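Local structure of Lmo0305 protein (Listeria monocytogenes, 3PJ0) at residues 65-69 with 228-232; 154-160 with 184-190; 173-179 with 199-205. The protein is a pyridoxal-phosphate-bearing protein of the beta-eliminating lyase family, in the aminotransferase-like fold clan, and forms a two-chain assembly. All coordinates share one frame; numbering follows the deposited sequence. Where two conformers were deposited one is given.

Contact 1: residues 65-69 with 228-232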
loop_
_atom_site.group_PDB
_atom_site.type_symbol
_atom_site.label_atom_id
_atom_site.label_comp_id
_atom_site.label_asym_id
_atom_site.label_seq_id
_atom_site.Cartn_x
_atom_site.Cartn_y
_atom_site.Cartn_z
ATOM N N SER A 65 -4.120 -12.010 17.477
ATOM C CA SER A 65 -3.577 -11.996 16.138
ATOM C C SER A 65 -3.417 -10.575 15.634
ATOM O O SER A 65 -3.822 -9.602 16.288
ATOM C CB SER A 65 -4.403 -12.866 15.173
ATOM O OG SER A 65 -5.722 -12.394 14.990
ATOM N N ALA A 66 -2.821 -10.476 14.458
ATOM C CA ALA A 66 -2.468 -9.188 13.863
ATOM C C ALA A 66 -2.478 -9.309 12.365
ATOM O O ALA A 66 -2.419 -10.422 11.816
ATOM C CB ALA A 66 -1.071 -8.733 14.331
ATOM N N VAL A 67 -2.554 -8.149 11.713
ATOM C CA VAL A 67 -2.529 -8.075 10.272
ATOM C C VAL A 67 -1.577 -6.959 9.870
ATOM O O VAL A 67 -1.632 -5.827 10.394
ATOM C CB VAL A 67 -3.945 -7.875 9.643
ATOM C CG1 VAL A 67 -4.702 -6.823 10.363
ATOM C CG2 VAL A 67 -3.848 -7.584 8.116
ATOM N N PHE A 68 -0.699 -7.286 8.936
ATOM C CA PHE A 68 0.223 -6.303 8.417
ATOM C C PHE A 68 -0.452 -5.452 7.333
ATOM O O PHE A 68 -0.953 -5.978 6.318
ATOM C CB PHE A 68 1.512 -6.957 7.890
ATOM C CG PHE A 68 2.566 -5.952 7.508
ATOM C CD1 PHE A 68 3.461 -5.500 8.448
ATOM C CD2 PHE A 68 2.627 -5.433 6.213
ATOM C CE1 PHE A 68 4.439 -4.561 8.119
ATOM C CE2 PHE A 68 3.578 -4.485 5.871
ATOM C CZ PHE A 68 4.488 -4.034 6.831
ATOM N N PHE A 69 -0.427 -4.134 7.538
ATOM C CA PHE A 69 -1.016 -3.153 6.628
ATOM C C PHE A 69 0.002 -2.227 5.954
ATOM O O PHE A 69 0.981 -1.867 6.568
ATOM C CB PHE A 69 -1.962 -2.240 7.420
ATOM C CG PHE A 69 -3.393 -2.749 7.534
ATOM C CD1 PHE A 69 -4.308 -2.515 6.511
ATOM C CD2 PHE A 69 -3.829 -3.425 8.676
ATOM C CE1 PHE A 69 -5.626 -2.967 6.618
ATOM C CE2 PHE A 69 -5.197 -3.846 8.798
ATOM C CZ PHE A 69 -6.064 -3.632 7.764
ATOM N N ALA A 228 -10.900 -7.222 9.700
ATOM C CA ALA A 228 -9.972 -6.217 9.163
ATOM C C ALA A 228 -9.355 -6.660 7.834
ATOM O O ALA A 228 -9.095 -5.835 6.976
ATOM C CB ALA A 228 -8.882 -5.832 10.178
ATOM N N LYS A 229 -9.148 -7.961 7.663
ATOM C CA LYS A 229 -8.570 -8.480 6.431
ATOM C C LYS A 229 -9.530 -8.351 5.256
ATOM O O LYS A 229 -9.104 -8.103 4.125
ATOM C CB LYS A 229 -8.082 -9.923 6.618
ATOM C CG LYS A 229 -6.883 -10.032 7.537
ATOM C CD LYS A 229 -6.279 -11.419 7.518
ATOM C CE LYS A 229 -5.146 -11.557 8.500
ATOM N NZ LYS A 229 -4.453 -12.891 8.327
ATOM N N ILE A 230 -10.825 -8.488 5.520
ATOM C CA ILE A 230 -11.830 -8.276 4.485
ATOM C C ILE A 230 -11.791 -6.804 4.037
ATOM O O ILE A 230 -11.750 -6.522 2.844
ATOM C CB ILE A 230 -13.234 -8.645 4.952
ATOM C CG1 ILE A 230 -13.287 -10.133 5.303
ATOM C CG2 ILE A 230 -14.255 -8.295 3.856
ATOM C CD1 ILE A 230 -14.649 -10.617 5.763
ATOM N N TRP A 231 -11.757 -5.890 4.995
ATOM C CA TRP A 231 -11.686 -4.459 4.701
ATOM C C TRP A 231 -10.382 -4.114 3.995
ATOM O O TRP A 231 -10.361 -3.245 3.131
ATOM C CB TRP A 231 -11.844 -3.595 5.978
ATOM C CG TRP A 231 -13.258 -3.453 6.456
ATOM C CD1 TRP A 231 -13.813 -4.030 7.558
ATOM C CD2 TRP A 231 -14.292 -2.672 5.844
ATOM N NE1 TRP A 231 -15.149 -3.659 7.655
ATOM C CE2 TRP A 231 -15.449 -2.809 6.627
ATOM C CE3 TRP A 231 -14.336 -1.834 4.724
ATOM C CZ2 TRP A 231 -16.666 -2.168 6.300
ATOM C CZ3 TRP A 231 -15.543 -1.210 4.406
ATOM C CH2 TRP A 231 -16.676 -1.383 5.185
ATOM N N LYS A 232 -9.287 -4.775 4.368
ATOM C CA LYS A 232 -7.984 -4.547 3.702
ATOM C C LYS A 232 -8.097 -4.768 2.168
ATOM O O LYS A 232 -7.554 -3.979 1.375
ATOM C CB LYS A 232 -6.863 -5.427 4.285
ATOM C CG LYS A 232 -5.452 -5.042 3.753
ATOM C CD LYS A 232 -4.264 -5.682 4.511
ATOM C CE LYS A 232 -4.072 -7.142 4.178
ATOM N NZ LYS A 232 -2.841 -7.715 4.808
HETATM O O HOH W 1 -3.348 -12.787 10.987
#
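Val67 and Phe69, on the edge strand 65-69 of the seven-stranded mixed sheet, pack against Ala228 and Lys232 of helix 222-234, and the short strand and helix segments run nearly parallel, their axes 9.8 Å at closest approach. Lys232 makes the largest share on the helix side. Its CB and CG lie against Phe69 CE1, CG at 3.5 Å, and CD then passes over one face of the Phe69 ring, 4.0 Å from the centroid and 27° off the ring normal, a CH-pi contact. CG leaves anti to the backbone N, and a bend at chi3 (75°) turns the end of the chain past the ring toward the strand backbone. There Lys232 NZ donates to Phe68 O at 3.0 Å, tilted 21° from the carbonyl plane. The same NZ meets Val67 CG2 tip to tip at 3.5 Å; its distance from the Phe69 centroid makes any cation-pi attraction weak at most. Val67 divides its branches: CG1 reaches Ala228 CB, while CG2 touches Lys229 CG at 3.9 Å, the two side chains lying alongside and running opposite ways. The extended Lys229 chain ends at a water, which accepts from NZ and donates to Ala66 O at 2.7 Å. Around the contact, Phe69 also packs on Ala75 and Ile78 of helix 72-87, and Glu54 of helix 48-61 accepts from Phe68 N and packs on Lys229. Two ammonium groups thus serve backbone carbonyls of one strand, Lys232 directly and Lys229 through water, while their methylenes supply apolar packing. Phe68 O gives the buried ammonium of Lys232 a polar partner, and the carboxylate of Glu54 would be expected to favour the charged form of Lys229.

Contact 2: residues 154-160 with 184-190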
loop_
_atom_site.group_PDB
_atom_site.type_symbol
_atom_site.label_atom_id
_atom_site.label_comp_id
_atom_site.label_asym_id
_atom_site.label_seq_id
_atom_site.Cartn_x
_atom_site.Cartn_y
_atom_site.Cartn_z
ATOM N N LEU A 154 1.655 12.692 27.476
ATOM C CA LEU A 154 1.029 11.480 27.976
ATOM C C LEU A 154 0.271 11.704 29.261
ATOM O O LEU A 154 0.724 12.437 30.127
ATOM C CB LEU A 154 2.121 10.426 28.311
ATOM C CG LEU A 154 2.849 9.766 27.144
ATOM C CD1 LEU A 154 4.055 8.946 27.619
ATOM C CD2 LEU A 154 1.852 8.871 26.373
ATOM N N PRO A 155 -0.889 11.042 29.412
ATOM C CA PRO A 155 -1.512 11.033 30.713
ATOM C C PRO A 155 -0.743 10.084 31.648
ATOM O O PRO A 155 -0.048 9.149 31.198
ATOM C CB PRO A 155 -2.892 10.455 30.426
ATOM C CG PRO A 155 -2.662 9.518 29.288
ATOM C CD PRO A 155 -1.650 10.259 28.429
ATOM N N ALA A 156 -0.855 10.319 32.944
ATOM C CA ALA A 156 -0.331 9.352 33.904
ATOM C C ALA A 156 -0.925 7.971 33.548
ATOM O O ALA A 156 -2.066 7.879 33.072
ATOM C CB ALA A 156 -0.738 9.756 35.304
ATOM N N PHE A 157 -0.162 6.905 33.782
ATOM C CA PHE A 157 -0.658 5.571 33.446
ATOM C C PHE A 157 -1.969 5.257 34.182
ATOM O O PHE A 157 -2.898 4.730 33.595
ATOM C CB PHE A 157 0.397 4.474 33.683
ATOM C CG PHE A 157 0.036 3.162 33.014
ATOM C CD1 PHE A 157 0.259 2.985 31.657
ATOM C CD2 PHE A 157 -0.578 2.139 33.728
ATOM C CE1 PHE A 157 -0.099 1.792 31.025
ATOM C CE2 PHE A 157 -0.937 0.939 33.094
ATOM C CZ PHE A 157 -0.708 0.780 31.751
ATOM N N GLU A 158 -2.062 5.648 35.446
ATOM C CA GLU A 158 -3.276 5.401 36.240
ATOM C C GLU A 158 -4.520 6.037 35.620
ATOM O O GLU A 158 -5.635 5.554 35.799
ATOM C CB GLU A 158 -3.098 5.871 37.684
ATOM C CG GLU A 158 -2.036 5.088 38.459
ATOM C CD GLU A 158 -0.605 5.458 38.078
ATOM O OE1 GLU A 158 -0.411 6.484 37.389
ATOM O OE2 GLU A 158 0.315 4.713 38.447
ATOM N N GLU A 159 -4.343 7.142 34.897
ATOM C CA GLU A 159 -5.469 7.792 34.248
ATOM C C GLU A 159 -5.900 7.022 32.991
ATOM O O GLU A 159 -7.079 7.022 32.609
ATOM C CB GLU A 159 -5.138 9.258 33.952
ATOM C CG GLU A 159 -4.890 10.098 35.206
ATOM C CD GLU A 159 -6.103 10.232 36.155
ATOM O OE1 GLU A 159 -7.243 9.905 35.764
ATOM O OE2 GLU A 159 -5.901 10.714 37.294
ATOM N N LEU A 160 -4.944 6.371 32.331
ATOM C CA LEU A 160 -5.255 5.538 31.178
ATOM C C LEU A 160 -6.034 4.325 31.698
ATOM O O LEU A 160 -7.009 3.923 31.104
ATOM C CB LEU A 160 -3.940 5.163 30.475
ATOM C CG LEU A 160 -3.952 4.504 29.102
ATOM C CD1 LEU A 160 -4.706 5.361 28.091
ATOM C CD2 LEU A 160 -2.509 4.290 28.658
ATOM N N ILE A 184 7.325 5.094 24.110
ATOM C CA ILE A 184 6.798 5.447 25.443
ATOM C C ILE A 184 6.992 4.395 26.558
ATOM O O ILE A 184 6.790 4.690 27.731
ATOM C CB ILE A 184 5.294 5.859 25.372
ATOM C CG1 ILE A 184 4.356 4.660 25.119
ATOM C CG2 ILE A 184 5.084 6.938 24.326
ATOM C CD1 ILE A 184 2.899 5.005 25.095
ATOM N N THR A 185 7.420 3.190 26.222
ATOM C CA THR A 185 7.593 2.167 27.269
ATOM C C THR A 185 8.639 2.575 28.319
ATOM O O THR A 185 8.445 2.326 29.498
ATOM C CB THR A 185 7.836 0.757 26.699
ATOM O OG1 THR A 185 9.101 0.689 26.047
ATOM C CG2 THR A 185 6.737 0.384 25.717
ATOM N N PRO A 186 9.727 3.271 27.910
ATOM C CA PRO A 186 10.692 3.678 28.979
ATOM C C PRO A 186 10.102 4.604 30.068
ATOM O O PRO A 186 10.301 4.358 31.276
ATOM C CB PRO A 186 11.812 4.384 28.201
ATOM C CG PRO A 186 11.711 3.815 26.798
ATOM C CD PRO A 186 10.232 3.578 26.559
ATOM N N PHE A 187 9.324 5.602 29.665
ATOM C CA PHE A 187 8.697 6.531 30.609
ATOM C C PHE A 187 7.643 5.850 31.471
ATOM O O PHE A 187 7.646 5.995 32.672
ATOM C CB PHE A 187 8.057 7.734 29.904
ATOM C CG PHE A 187 7.192 8.557 30.806
ATOM C CD1 PHE A 187 7.760 9.437 31.706
ATOM C CD2 PHE A 187 5.818 8.390 30.817
ATOM C CE1 PHE A 187 6.948 10.176 32.588
ATOM C CE2 PHE A 187 5.019 9.119 31.680
ATOM C CZ PHE A 187 5.583 10.007 32.580
ATOM N N TYR A 188 6.777 5.064 30.845
ATOM C CA TYR A 188 5.764 4.365 31.618
ATOM C C TYR A 188 6.307 3.218 32.479
ATOM O O TYR A 188 5.674 2.836 33.440
ATOM C CB TYR A 188 4.645 3.847 30.722
ATOM C CG TYR A 188 3.552 4.822 30.356
ATOM C CD1 TYR A 188 3.089 5.792 31.253
ATOM C CD2 TYR A 188 2.884 4.688 29.153
ATOM C CE1 TYR A 188 2.014 6.651 30.910
ATOM C CE2 TYR A 188 1.803 5.519 28.807
ATOM C CZ TYR A 188 1.365 6.482 29.689
ATOM O OH TYR A 188 0.295 7.291 29.300
ATOM N N GLN A 189 7.476 2.692 32.149
ATOM C CA GLN A 189 8.016 1.523 32.852
ATOM C C GLN A 189 6.973 0.358 32.778
ATOM O O GLN A 189 6.727 -0.392 33.738
ATOM C CB GLN A 189 8.519 1.890 34.249
ATOM C CG GLN A 189 9.824 2.699 34.173
ATOM C CD GLN A 189 10.973 1.861 33.647
ATOM O OE1 GLN A 189 11.358 0.874 34.289
ATOM N NE2 GLN A 189 11.516 2.219 32.464
ATOM N N LYS A 190 6.368 0.261 31.591
ATOM C CA LYS A 190 5.376 -0.771 31.225
ATOM C C LYS A 190 5.787 -1.389 29.903
ATOM O O LYS A 190 6.315 -0.700 29.040
ATOM C CB LYS A 190 3.967 -0.165 31.065
ATOM C CG LYS A 190 3.394 0.441 32.352
ATOM C CD LYS A 190 2.890 -0.592 33.341
ATOM C CE LYS A 190 2.494 0.046 34.643
ATOM N NZ LYS A 190 1.730 -0.887 35.530
#
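Tyr188 reaches from the short helix 185-188 to the start of helix 157-170, and its ring is bounded on both faces by the opposing segment. Its CB, the root on the helix, directs the ring toward segment 154-160; CG then lies 4.0 Å from Phe157 CD1, while CD1 rests against Phe157 CB at 3.9 Å. The two rings form an edge-to-face (T-shaped) pair: the Phe157 edge is directed at the Tyr188 face, with centroids 5.2 Å apart and planes at 77°. Phe157 CD1 stands over the centre of that face; Leu154 CD1 covers the opposite one, offset toward the rim. Farther out, CE1 comes to 3.6 Å from Phe157 N and CE2 meets Leu154 CD2. At the tip, Tyr188 OH donates to Pro155 O at 2.7 Å, with a C=O...donor angle of 148°, and the acceptor sits at the ring edge, near its plane. A ring flanked on both faces and bonded at its tip has little room to rotate.

Phe157 has CG anti to its backbone N (chi1 -165°), which turns its edge to Tyr188 and one face to Lys190. Lys190 CG lies over the centre of that face, 4.0 Å from the centroid, and the chain, bent at chi2, continues across it to CE. Leu154 CD1 also touches Phe187 CD2 at 3.7 Å.

Ala156, the N-cap of helix 157-170, follows the carbonyl that Tyr188 grips. Ile195 of helix 192-196 packs on Phe157, Ile184 and Lys190, whereas Phe187 leans on Phe264 of helix 260-275.

Contact 3: residues 173-179 with 199-205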
loop_
_atom_site.group_PDB
_atom_site.type_symbol
_atom_site.label_atom_id
_atom_site.label_comp_id
_atom_site.label_asym_id
_atom_site.label_seq_id
_atom_site.Cartn_x
_atom_site.Cartn_y
_atom_site.Cartn_z
ATOM N N SER A 173 -15.671 0.690 22.907
ATOM C CA SER A 173 -14.421 0.047 22.490
ATOM C C SER A 173 -13.299 1.078 22.600
ATOM O O SER A 173 -13.540 2.265 22.379
ATOM C CB SER A 173 -14.497 -0.464 21.046
ATOM O OG SER A 173 -15.509 -1.443 20.868
ATOM N N LEU A 174 -12.095 0.636 22.972
ATOM C CA LEU A 174 -10.966 1.545 23.157
ATOM C C LEU A 174 -9.896 1.095 22.180
ATOM O O LEU A 174 -9.502 -0.083 22.195
ATOM C CB LEU A 174 -10.447 1.511 24.607
ATOM C CG LEU A 174 -9.581 2.710 25.072
ATOM C CD1 LEU A 174 -10.360 4.021 25.079
ATOM C CD2 LEU A 174 -8.942 2.449 26.470
ATOM N N HIS A 175 -9.469 2.025 21.313
ATOM C CA HIS A 175 -8.476 1.790 20.271
ATOM C C HIS A 175 -7.229 2.642 20.482
ATOM O O HIS A 175 -7.333 3.863 20.693
ATOM C CB HIS A 175 -9.032 2.129 18.857
ATOM C CG HIS A 175 -7.987 2.017 17.787
ATOM N ND1 HIS A 175 -7.595 0.801 17.270
ATOM C CD2 HIS A 175 -7.222 2.959 17.174
ATOM C CE1 HIS A 175 -6.643 1.000 16.377
ATOM N NE2 HIS A 175 -6.379 2.296 16.314
ATOM N N LEU A 176 -6.055 2.004 20.396
ATOM C CA LEU A 176 -4.775 2.683 20.559
ATOM C C LEU A 176 -4.106 3.058 19.253
ATOM O O LEU A 176 -3.802 2.186 18.449
ATOM C CB LEU A 176 -3.793 1.806 21.370
ATOM C CG LEU A 176 -2.331 2.284 21.522
ATOM C CD1 LEU A 176 -2.304 3.679 22.153
ATOM C CD2 LEU A 176 -1.493 1.300 22.353
ATOM N N ASP A 177 -3.957 4.368 19.019
ATOM C CA ASP A 177 -3.129 4.872 17.954
ATOM C C ASP A 177 -1.735 4.818 18.578
ATOM O O ASP A 177 -1.318 5.704 19.324
ATOM C CB ASP A 177 -3.510 6.298 17.466
ATOM C CG ASP A 177 -2.605 6.778 16.336
ATOM O OD1 ASP A 177 -1.465 6.273 16.243
ATOM O OD2 ASP A 177 -3.042 7.623 15.519
ATOM N N GLY A 178 -1.047 3.725 18.298
ATOM C CA GLY A 178 0.262 3.455 18.813
ATOM C C GLY A 178 1.346 3.656 17.779
ATOM O O GLY A 178 2.348 2.923 17.776
ATOM N N ALA A 179 1.170 4.660 16.916
ATOM C CA ALA A 179 2.173 5.016 15.933
ATOM C C ALA A 179 3.553 5.164 16.600
ATOM O O ALA A 179 4.594 4.821 16.001
ATOM C CB ALA A 179 1.788 6.332 15.244
ATOM N N PHE A 199 -6.614 -1.883 25.898
ATOM C CA PHE A 199 -7.288 -1.542 24.654
ATOM C C PHE A 199 -7.855 -2.759 23.959
ATOM O O PHE A 199 -7.325 -3.849 24.074
ATOM C CB PHE A 199 -6.266 -0.877 23.690
ATOM C CG PHE A 199 -5.794 0.468 24.156
ATOM C CD1 PHE A 199 -6.499 1.613 23.797
ATOM C CD2 PHE A 199 -4.672 0.586 24.966
ATOM C CE1 PHE A 199 -6.084 2.879 24.232
ATOM C CE2 PHE A 199 -4.247 1.849 25.419
ATOM C CZ PHE A 199 -4.954 2.994 25.034
ATOM N N ASP A 200 -8.942 -2.551 23.249
ATOM C CA ASP A 200 -9.531 -3.580 22.412
ATOM C C ASP A 200 -8.702 -3.833 21.155
ATOM O O ASP A 200 -8.615 -4.958 20.691
ATOM C CB ASP A 200 -10.927 -3.137 21.994
ATOM C CG ASP A 200 -11.877 -3.156 23.136
ATOM O OD1 ASP A 200 -12.223 -4.282 23.551
ATOM O OD2 ASP A 200 -12.259 -2.089 23.641
ATOM N N SER A 201 -8.192 -2.774 20.548
ATOM C CA SER A 201 -7.390 -2.908 19.340
ATOM C C SER A 201 -6.246 -1.910 19.374
ATOM O O SER A 201 -6.282 -0.913 20.103
ATOM C CB SER A 201 -8.254 -2.737 18.069
ATOM O OG SER A 201 -8.955 -1.492 18.071
ATOM N N VAL A 202 -5.215 -2.193 18.595
ATOM C CA VAL A 202 -4.038 -1.319 18.536
ATOM C C VAL A 202 -3.395 -1.315 17.154
ATOM O O VAL A 202 -3.293 -2.345 16.482
ATOM C CB VAL A 202 -2.988 -1.718 19.589
ATOM C CG1 VAL A 202 -2.738 -3.238 19.573
ATOM C CG2 VAL A 202 -1.650 -0.891 19.425
ATOM N N TYR A 203 -2.913 -0.138 16.790
ATOM C CA TYR A 203 -2.144 0.102 15.598
ATOM C C TYR A 203 -0.747 0.550 16.005
ATOM O O TYR A 203 -0.618 1.402 16.886
ATOM C CB TYR A 203 -2.794 1.199 14.753
ATOM C CG TYR A 203 -1.787 2.083 14.051
ATOM C CD1 TYR A 203 -0.932 1.558 13.083
ATOM C CD2 TYR A 203 -1.680 3.427 14.375
ATOM C CE1 TYR A 203 0.043 2.347 12.482
ATOM C CE2 TYR A 203 -0.761 4.255 13.729
ATOM C CZ TYR A 203 0.114 3.714 12.792
ATOM O OH TYR A 203 1.049 4.536 12.174
ATOM N N VAL A 204 0.271 -0.075 15.412
ATOM C CA VAL A 204 1.668 0.332 15.599
ATOM C C VAL A 204 2.357 0.564 14.224
ATOM O O VAL A 204 2.045 -0.096 13.225
ATOM C CB VAL A 204 2.494 -0.678 16.485
ATOM C CG1 VAL A 204 1.952 -0.711 17.913
ATOM C CG2 VAL A 204 2.517 -2.080 15.859
ATOM N N SER A 205 3.304 1.503 14.185
ATOM C CA SER A 205 4.072 1.831 12.988
ATOM C C SER A 205 5.496 1.275 13.043
ATOM O O SER A 205 6.078 1.088 14.136
ATOM C CB SER A 205 4.188 3.355 12.814
ATOM O OG SER A 205 4.763 3.676 11.548
#
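A chi1 of 175° swings the His175 imidazole away from its own backbone N toward Ser201, whose OG lies between its backbone N and carbonyl carbon (chi1 56°); together these turns bring His175 ND1 and Ser201 OG to 2.8 Å in a hydrogen bond. OG lies at the imidazole edge, near its plane. The ring is held at both nitrogens, since NE2 bonds Gln76, and Ser201 OG has a second partner in Trp83.

Between the parallel strands, Leu176 N donates to Ser201 O at 2.9 Å, and Leu176 O receives Tyr203 N at 3.0 Å, almost in line with the carbonyl. At the entry to the second strand, Asp200 OD2 accepts from Leu174 N at 2.8 Å through its anti lone pair, while Asp200 N returns a bond to Leu174 O.

On the sheet face carrying Leu176 and Val202, Leu176 CB sits over the Phe199 ring, 3.6 Å from its centroid, and Leu176 CD2 meets Val202 CG2 at 3.7 Å. On the His175 face, Asp177 OD1 approaches the edge of Tyr203, CE2 at 3.3 Å, and accepts from Ala179 N, forming an Asx turn.

Asp177 OD2 bonds both Gln76 and N1 of the lysine-pyridoxal-phosphate residue at position 208. An aspartate on a strand of the central sheet meeting the pyridine nitrogen is characteristic of the cofactor site in fold type I pyridoxal-phosphate proteins.

From the N terminus, strand 65-69 opens the longest loop, closed by contact 1 only when the chain reaches helix 222-234; contacts 2 and 3 both nest within it. Segment 154-160 begins contact 2, helix 157-170 leads into strand 173-178 of contact 3, and segment 184-190 closes contact 2 before 199-205 closes contact 3, so these two cross. They touch where Leu160 CD1 packs on Phe199 CZ at 3.9 Å. Contacts 1 and 3 reach the same mixed sheet, their centres about 13 Å apart, one at its edge strand and one between inner strands; contact 2 joins helices 157-170 and 185-188 beside it.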